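Local coordinates for protein 70 kDa peptidylprolyl isomerase, putative (PDB 2FBN) that probably acts as an FK506-binding peptidylprolyl isomerase whose C-terminal tetratricopeptide repeat domain, the part described here, interacts with the C-terminal pentapeptide of Hsp90, at residues K60-L65 / L92-C97; I86-N91 / S112-I117. One frame throughout, in Å; residues are numbered along the deposited sequence.

Contact 1: residues K60-L65 / L92-C97; sequences KYKEAL and LNLATC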
ATOM      1  N   LYS A  60      -2.235  -2.219 -14.337  1.00 18.81           N
ATOM      2  CA  LYS A  60      -2.030  -0.912 -14.995  1.00 18.86           C
ATOM      3  C   LYS A  60      -2.213   0.253 -14.032  1.00 18.14           C
ATOM      4  O   LYS A  60      -1.381   1.173 -13.994  1.00 17.69           O
ATOM      5  CB  LYS A  60      -2.931  -0.732 -16.219  1.00 20.02           C
ATOM      6  CG  LYS A  60      -2.640  -1.738 -17.339  1.00 21.56           C
ATOM      7  CD  LYS A  60      -1.285  -1.482 -17.993  1.00 25.69           C
ATOM      8  CE  LYS A  60      -1.091  -2.431 -19.166  1.00 29.55           C
ATOM      9  NZ  LYS A  60       0.247  -2.274 -19.774  1.00 31.83           N
ATOM     10  N   TYR A  61      -3.288   0.215 -13.245  1.00 17.50           N
ATOM     11  CA  TYR A  61      -3.490   1.292 -12.267  1.00 17.42           C
ATOM     12  C   TYR A  61      -2.318   1.391 -11.292  1.00 16.79           C
ATOM     13  O   TYR A  61      -1.886   2.485 -10.958  1.00 17.40           O
ATOM     14  CB  TYR A  61      -4.793   1.133 -11.505  1.00 17.36           C
ATOM     15  CG  TYR A  61      -6.030   1.244 -12.372  1.00 18.17           C
ATOM     16  CD1 TYR A  61      -6.191   2.304 -13.281  1.00 17.01           C
ATOM     17  CD2 TYR A  61      -7.058   0.315 -12.242  1.00 17.16           C
ATOM     18  CE1 TYR A  61      -7.361   2.406 -14.066  1.00 19.22           C
ATOM     19  CE2 TYR A  61      -8.212   0.395 -13.012  1.00 18.02           C
ATOM     20  CZ  TYR A  61      -8.367   1.445 -13.920  1.00 18.32           C
ATOM     21  OH  TYR A  61      -9.529   1.498 -14.680  1.00 20.61           O
ATOM     22  N   LYS A  62      -1.815   0.245 -10.849  1.00 17.25           N
ATOM     23  CA  LYS A  62      -0.657   0.245  -9.944  1.00 17.75           C
ATOM     24  C   LYS A  62       0.604   0.801 -10.618  1.00 18.08           C
ATOM     25  O   LYS A  62       1.350   1.587 -10.025  1.00 17.96           O
ATOM     26  CB  LYS A  62      -0.422  -1.148  -9.387  1.00 18.07           C
ATOM     27  CG  LYS A  62      -1.454  -1.501  -8.332  1.00 20.54           C
ATOM     28  CD  LYS A  62      -1.137  -2.790  -7.632  1.00 25.69           C
ATOM     29  CE  LYS A  62      -1.886  -2.792  -6.306  1.00 27.78           C
ATOM     30  NZ  LYS A  62      -1.485  -3.924  -5.435  1.00 27.40           N
ATOM     31  N   GLU A  63       0.856   0.375 -11.853  1.00 18.93           N
ATOM     32  CA  GLU A  63       1.955   0.952 -12.643  1.00 20.63           C
ATOM     33  C   GLU A  63       1.847   2.483 -12.776  1.00 19.91           C
ATOM     34  O   GLU A  63       2.842   3.202 -12.633  1.00 20.77           O
ATOM     35  CB  GLU A  63       1.979   0.310 -14.030  1.00 20.66           C
ATOM     36  CG  GLU A  63       2.488  -1.126 -14.027  1.00 23.26           C
ATOM     37  CD  GLU A  63       2.447  -1.784 -15.414  1.00 24.42           C
ATOM     38  OE1 GLU A  63       1.927  -1.164 -16.365  1.00 29.67           O
ATOM     39  OE2 GLU A  63       2.949  -2.926 -15.529  1.00 31.54           O
ATOM     40  N   ALA A  64       0.644   2.984 -13.071  1.00 19.56           N
ATOM     41  CA  ALA A  64       0.404   4.430 -13.127  1.00 18.90           C
ATOM     42  C   ALA A  64       0.858   5.121 -11.830  1.00 18.54           C
ATOM     43  O   ALA A  64       1.605   6.111 -11.853  1.00 19.08           O
ATOM     44  CB  ALA A  64      -1.093   4.731 -13.402  1.00 19.20           C
ATOM     45  N   LEU A  65       0.393   4.583 -10.702  1.00 18.29           N
ATOM     46  CA  LEU A  65       0.732   5.131  -9.382  1.00 18.18           C
ATOM     47  C   LEU A  65       2.233   5.067  -9.073  1.00 18.09           C
ATOM     48  O   LEU A  65       2.768   5.940  -8.378  1.00 17.67           O
ATOM     49  CB  LEU A  65      -0.068   4.434  -8.283  1.00 18.66           C
ATOM     50  CG  LEU A  65      -1.561   4.789  -8.290  1.00 18.78           C
ATOM     51  CD1 LEU A  65      -2.297   3.949  -7.247  1.00 20.76           C
ATOM     52  CD2 LEU A  65      -1.765   6.301  -8.065  1.00 19.08           C
ATOM     53  N   LEU A  92      -9.439   5.226  -6.921  1.00 17.42           N
ATOM     54  CA  LEU A  92     -10.867   4.923  -6.991  1.00 17.74           C
ATOM     55  C   LEU A  92     -11.108   3.660  -7.816  1.00 17.31           C
ATOM     56  O   LEU A  92     -11.831   2.741  -7.392  1.00 16.29           O
ATOM     57  CB  LEU A  92     -11.643   6.086  -7.598  1.00 17.60           C
ATOM     58  CG  LEU A  92     -12.040   7.255  -6.715  1.00 20.97           C
ATOM     59  CD1 LEU A  92     -12.583   8.360  -7.609  1.00 24.68           C
ATOM     60  CD2 LEU A  92     -13.102   6.801  -5.711  1.00 22.94           C
ATOM     61  N   ASN A  93     -10.511   3.618  -9.009  1.00 17.08           N
ATOM     62  CA  ASN A  93     -10.674   2.471  -9.902  1.00 17.64           C
ATOM     63  C   ASN A  93     -10.123   1.202  -9.254  1.00 17.14           C
ATOM     64  O   ASN A  93     -10.722   0.135  -9.362  1.00 17.04           O
ATOM     65  CB  ASN A  93     -10.045   2.718 -11.280  1.00 18.28           C
ATOM     66  CG  ASN A  93     -10.678   3.894 -12.012  1.00 20.65           C
ATOM     67  OD1 ASN A  93     -11.765   4.355 -11.643  1.00 25.22           O
ATOM     68  ND2 ASN A  93      -9.984   4.412 -13.022  1.00 23.73           N
ATOM     69  N   LEU A  94      -8.988   1.310  -8.558  1.00 15.72           N
ATOM     70  CA  LEU A  94      -8.470   0.144  -7.862  1.00 15.92           C
ATOM     71  C   LEU A  94      -9.461  -0.332  -6.787  1.00 15.61           C
ATOM     72  O   LEU A  94      -9.680  -1.538  -6.611  1.00 15.62           O
ATOM     73  CB  LEU A  94      -7.106   0.450  -7.257  1.00 16.12           C
ATOM     74  CG  LEU A  94      -5.916   0.391  -8.225  1.00 16.75           C
ATOM     75  CD1 LEU A  94      -4.720   1.030  -7.570  1.00 18.67           C
ATOM     76  CD2 LEU A  94      -5.610  -1.062  -8.676  1.00 17.43           C
ATOM     77  N   ALA A  95     -10.068   0.611  -6.072  1.00 15.97           N
ATOM     78  CA  ALA A  95     -11.037   0.216  -5.042  1.00 17.25           C
ATOM     79  C   ALA A  95     -12.185  -0.577  -5.685  1.00 17.56           C
ATOM     80  O   ALA A  95     -12.562  -1.648  -5.195  1.00 18.36           O
ATOM     81  CB  ALA A  95     -11.549   1.421  -4.303  1.00 17.63           C
ATOM     82  N   THR A  96     -12.714  -0.065  -6.797  1.00 18.04           N
ATOM     83  CA  THR A  96     -13.714  -0.815  -7.583  1.00 18.82           C
ATOM     84  C   THR A  96     -13.226  -2.217  -7.974  1.00 18.16           C
ATOM     85  O   THR A  96     -13.921  -3.218  -7.746  1.00 17.93           O
ATOM     86  CB  THR A  96     -14.142  -0.037  -8.840  1.00 19.65           C
ATOM     87  OG1 THR A  96     -14.548   1.288  -8.459  1.00 22.53           O
ATOM     88  CG2 THR A  96     -15.284  -0.757  -9.554  1.00 21.19           C
ATOM     89  N   CYS A  97     -12.016  -2.299  -8.535  1.00 17.86           N
ATOM     90  CA  CYS A  97     -11.459  -3.567  -8.967  1.00 18.26           C
ATOM     91  C   CYS A  97     -11.404  -4.550  -7.814  1.00 18.36           C
ATOM     92  O   CYS A  97     -11.812  -5.693  -7.916  1.00 19.30           O
ATOM     93  CB  CYS A  97     -10.052  -3.377  -9.557  1.00 18.93           C
ATOM     94  SG  CYS A  97     -10.094  -2.578 -11.188  1.00 21.00           S
TER
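Y61 and L94 have the nearest CA atoms of two nearly antiparallel helical segments, 60-65 and 92-97, whose axes run 152° apart and come within 10.2 Å of each other. At that spacing side chains must do the bridging, and those of Y61 and L94 do the larger share. With CG set beside its own backbone N (chi1 -64°), the ring of Y61 is carried across to helix 77-100, where N93 lies over one face: CB of N93 sits 3.7 Å from the ring centroid in a CH-pi contact, displaced toward the rim. The amide of N93 is turned 53° from the ring plane rather than stacked on it. At the ring edge, SG of C97 lies in plane, 4.0 Å from CE2 of Y61, a cysteine sulfur-aromatic contact. L94 runs past Y61 in the opposite direction and presses CG against CB of Y61 at 3.5 Å. Farther along, L65 and L94 meet tip to tip, with 3.8 Å between CD1 of L65 and CD1 of L94, while the aliphatic part of K62 crosses L94 at roughly a right angle. Beyond the pair, the hydroxyl of Y61 is hydrogen-bonded to N46 of helix 31-50. The chemistry is therefore divided along one side chain: carbon lies over one face of the buried ring and sulfur at its edge, and a polar partner on a third helix fixes its far end.

Contact 2: residues I86-N91 / S112-I117; sequences IEISCN and SKVLKI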
ATOM      1  N   ILE A  86      -4.862  12.079 -11.361  1.00 21.91           N
ATOM      2  CA  ILE A  86      -4.499  10.717 -11.736  1.00 20.92           C
ATOM      3  C   ILE A  86      -4.504   9.810 -10.499  1.00 20.08           C
ATOM      4  O   ILE A  86      -4.959   8.672 -10.579  1.00 19.39           O
ATOM      5  CB  ILE A  86      -3.131  10.664 -12.473  1.00 20.75           C
ATOM      6  CG1 ILE A  86      -3.237  11.396 -13.821  1.00 21.78           C
ATOM      7  CG2 ILE A  86      -2.650   9.225 -12.688  1.00 20.54           C
ATOM      8  CD1 ILE A  86      -1.881  11.872 -14.345  1.00 22.33           C
ATOM      9  N   GLU A  87      -4.014  10.320  -9.369  1.00 19.98           N
ATOM     10  CA  GLU A  87      -4.011   9.534  -8.124  1.00 20.79           C
ATOM     11  C   GLU A  87      -5.425   9.225  -7.637  1.00 20.60           C
ATOM     12  O   GLU A  87      -5.714   8.091  -7.225  1.00 20.13           O
ATOM     13  CB  GLU A  87      -3.211  10.229  -7.036  1.00 21.15           C
ATOM     14  CG  GLU A  87      -1.712  10.208  -7.350  1.00 24.38           C
ATOM     15  CD  GLU A  87      -0.813  10.606  -6.192  1.00 28.26           C
ATOM     16  OE1 GLU A  87      -1.194  11.484  -5.387  1.00 30.05           O
ATOM     17  OE2 GLU A  87       0.312  10.059  -6.143  1.00 30.42           O
ATOM     18  N   ILE A  88      -6.306  10.220  -7.700  1.00 20.62           N
ATOM     19  CA  ILE A  88      -7.720   9.978  -7.349  1.00 20.70           C
ATOM     20  C   ILE A  88      -8.353   8.910  -8.241  1.00 20.61           C
ATOM     21  O   ILE A  88      -8.985   7.966  -7.745  1.00 19.84           O
ATOM     22  CB  ILE A  88      -8.536  11.295  -7.392  1.00 20.72           C
ATOM     23  CG1 ILE A  88      -8.119  12.197  -6.214  1.00 20.98           C
ATOM     24  CG2 ILE A  88     -10.040  10.981  -7.434  1.00 20.85           C
ATOM     25  CD1 ILE A  88      -8.638  13.619  -6.308  1.00 22.81           C
ATOM     26  N   SER A  89      -8.163   9.031  -9.554  1.00 20.76           N
ATOM     27  CA  SER A  89      -8.747   8.077 -10.505  1.00 20.98           C
ATOM     28  C   SER A  89      -8.221   6.652 -10.338  1.00 20.25           C
ATOM     29  O   SER A  89      -8.997   5.691 -10.277  1.00 19.93           O
ATOM     30  CB  SER A  89      -8.517   8.533 -11.944  1.00 21.55           C
ATOM     31  OG  SER A  89      -9.228   9.730 -12.178  1.00 25.53           O
ATOM     32  N   CYS A  90      -6.902   6.523 -10.281  1.00 19.19           N
ATOM     33  CA  CYS A  90      -6.282   5.218 -10.108  1.00 18.38           C
ATOM     34  C   CYS A  90      -6.728   4.563  -8.804  1.00 17.17           C
ATOM     35  O   CYS A  90      -7.058   3.377  -8.783  1.00 18.31           O
ATOM     36  CB  CYS A  90      -4.768   5.374 -10.073  1.00 18.47           C
ATOM     37  SG  CYS A  90      -4.120   5.666 -11.727  1.00 20.36           S
ATOM     38  N   ASN A  91      -6.700   5.311  -7.703  1.00 17.23           N
ATOM     39  CA  ASN A  91      -7.105   4.704  -6.434  1.00 16.95           C
ATOM     40  C   ASN A  91      -8.596   4.361  -6.363  1.00 17.17           C
ATOM     41  O   ASN A  91      -8.965   3.327  -5.801  1.00 17.46           O
ATOM     42  CB  ASN A  91      -6.662   5.544  -5.255  1.00 17.40           C
ATOM     43  CG  ASN A  91      -5.177   5.388  -4.987  1.00 18.46           C
ATOM     44  OD1 ASN A  91      -4.708   4.303  -4.585  1.00 19.38           O
ATOM     45  ND2 ASN A  91      -4.433   6.457  -5.197  1.00 19.53           N
ATOM     46  N   SER A 112      -9.389   4.523   0.904  1.00 17.72           N
ATOM     47  CA  SER A 112      -8.886   5.391   1.988  1.00 19.06           C
ATOM     48  C   SER A 112      -7.852   6.392   1.452  1.00 19.37           C
ATOM     49  O   SER A 112      -7.801   7.559   1.887  1.00 19.92           O
ATOM     50  CB  SER A 112      -8.315   4.558   3.144  1.00 18.70           C
ATOM     51  OG  SER A 112      -9.343   3.789   3.764  1.00 21.47           O
ATOM     52  N   LYS A 113      -7.051   5.944   0.486  1.00 19.32           N
ATOM     53  CA  LYS A 113      -6.075   6.817  -0.160  1.00 19.82           C
ATOM     54  C   LYS A 113      -6.718   7.971  -0.920  1.00 20.44           C
ATOM     55  O   LYS A 113      -6.169   9.081  -0.940  1.00 21.30           O
ATOM     56  CB  LYS A 113      -5.139   6.019  -1.066  1.00 20.00           C
ATOM     57  CG  LYS A 113      -4.096   5.244  -0.299  1.00 20.96           C
ATOM     58  CD  LYS A 113      -3.302   4.354  -1.215  1.00 23.94           C
ATOM     59  CE  LYS A 113      -2.207   3.673  -0.411  1.00 27.04           C
ATOM     60  NZ  LYS A 113      -1.424   2.787  -1.268  1.00 30.36           N
ATOM     61  N   VAL A 114      -7.858   7.711  -1.555  1.00 20.05           N
ATOM     62  CA  VAL A 114      -8.599   8.779  -2.225  1.00 20.36           C
ATOM     63  C   VAL A 114      -9.017   9.825  -1.193  1.00 21.14           C
ATOM     64  O   VAL A 114      -8.867  11.022  -1.435  1.00 21.25           O
ATOM     65  CB  VAL A 114      -9.848   8.276  -2.969  1.00 20.65           C
ATOM     66  CG1 VAL A 114     -10.597   9.449  -3.604  1.00 19.50           C
ATOM     67  CG2 VAL A 114      -9.460   7.269  -4.038  1.00 21.16           C
ATOM     68  N   LEU A 115      -9.544   9.351  -0.065  1.00 21.40           N
ATOM     69  CA  LEU A 115     -10.075  10.220   0.980  1.00 23.02           C
ATOM     70  C   LEU A 115      -9.018  11.087   1.644  1.00 24.67           C
ATOM     71  O   LEU A 115      -9.312  12.217   2.056  1.00 24.38           O
ATOM     72  CB  LEU A 115     -10.863   9.401   2.002  1.00 22.91           C
ATOM     73  CG  LEU A 115     -12.185   8.864   1.439  1.00 22.53           C
ATOM     74  CD1 LEU A 115     -12.818   7.879   2.418  1.00 23.77           C
ATOM     75  CD2 LEU A 115     -13.162   9.998   1.034  1.00 24.38           C
ATOM     76  N   LYS A 116      -7.794  10.573   1.720  1.00 25.76           N
ATOM     77  CA  LYS A 116      -6.661  11.364   2.221  1.00 28.29           C
ATOM     78  C   LYS A 116      -6.375  12.550   1.301  1.00 28.29           C
ATOM     79  O   LYS A 116      -5.945  13.606   1.768  1.00 29.12           O
ATOM     80  CB  LYS A 116      -5.412  10.492   2.404  1.00 27.75           C
ATOM     81  CG  LYS A 116      -5.591   9.372   3.447  1.00 29.50           C
ATOM     82  CD  LYS A 116      -4.267   8.713   3.838  1.00 30.86           C
ATOM     83  CE  LYS A 116      -4.479   7.302   4.414  1.00 34.80           C
ATOM     84  NZ  LYS A 116      -4.555   6.238   3.336  1.00 34.12           N
ATOM     85  N   ILE A 117      -6.629  12.372   0.007  1.00 28.89           N
ATOM     86  CA  ILE A 117      -6.350  13.380  -1.028  1.00 30.55           C
ATOM     87  C   ILE A 117      -7.559  14.291  -1.303  1.00 31.08           C
ATOM     88  O   ILE A 117      -7.407  15.479  -1.639  1.00 31.18           O
ATOM     89  CB  ILE A 117      -5.915  12.704  -2.365  1.00 30.39           C
ATOM     90  CG1 ILE A 117      -4.600  11.946  -2.184  1.00 31.39           C
ATOM     91  CG2 ILE A 117      -5.784  13.736  -3.483  1.00 32.39           C
ATOM     92  CD1 ILE A 117      -4.239  11.009  -3.372  1.00 30.71           C
TER
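CG2 of V114 packs 3.5 Å from CB of N91, where segments 86-91 and 112-117, nearly antiparallel at 156°, bring their axes to 8.9 Å. The valine divides its methyl groups. CG1 lies anti to the backbone N (chi1 178°) and faces CG2 of I88 across a right-angled approach, whereas CG2 takes the place beside N, against N91 and near the carbonyl oxygen of I88. One turn on, I117 also offers two branches. Its CG2 meets CG1 of I88 at 3.9 Å, the two side chains crossing obliquely; its CD1, on the other branch, meets E87, whose chain it crosses at about a right angle, 3.7 Å from OE1 of E87. K113 slants across the amide of N91 with its CB and CD nearest, CD lying 3.7 Å from OD1 of N91.

That amide is held at both ends. ND2 of N91 donates to the carbonyl oxygen of E87 over 2.9 Å, arriving 38° out of the carbonyl plane, while the backbone N of N91 reaches the same oxygen from the opposite face. OD1 of N91 is hydrogen-bonded to H110, on the helix that carries K113 and V114. A buried polar group is thus satisfied from both helices while its CB serves the apolar contact.

The contact joins helix 77-100 to helix 104-117, an antiparallel pairing as in tetratricopeptide repeats, one of which spans roughly residues 88-121. Helix 122-135 packs on V114 through A124, L65 of helix 54-66 touches E87 and N91, and helix 31-50 lies against I86, S89 and C90.

Overall arrangement
From the N terminus, the chain passes through helix 31-50 into helix 54-66, which supplies the first half of contact 1. It then enters the long helix 77-100, giving residues 86-91 to contact 2 and, immediately after, 92-97 to contact 1, which closes a loop of 26 residues. Helix 104-117 returns to complete contact 2 across 20 intervening residues. The segments alternate, so the two closures cross rather than nest. Their centres lie 9 Å apart and they touch directly, A64 meeting C90 and L92 meeting V114. Helix 77-100 thus joins helix 54-66 to helix 104-117, illustrating how tetratricopeptide repeats grow by successive packing of antiparallel helices.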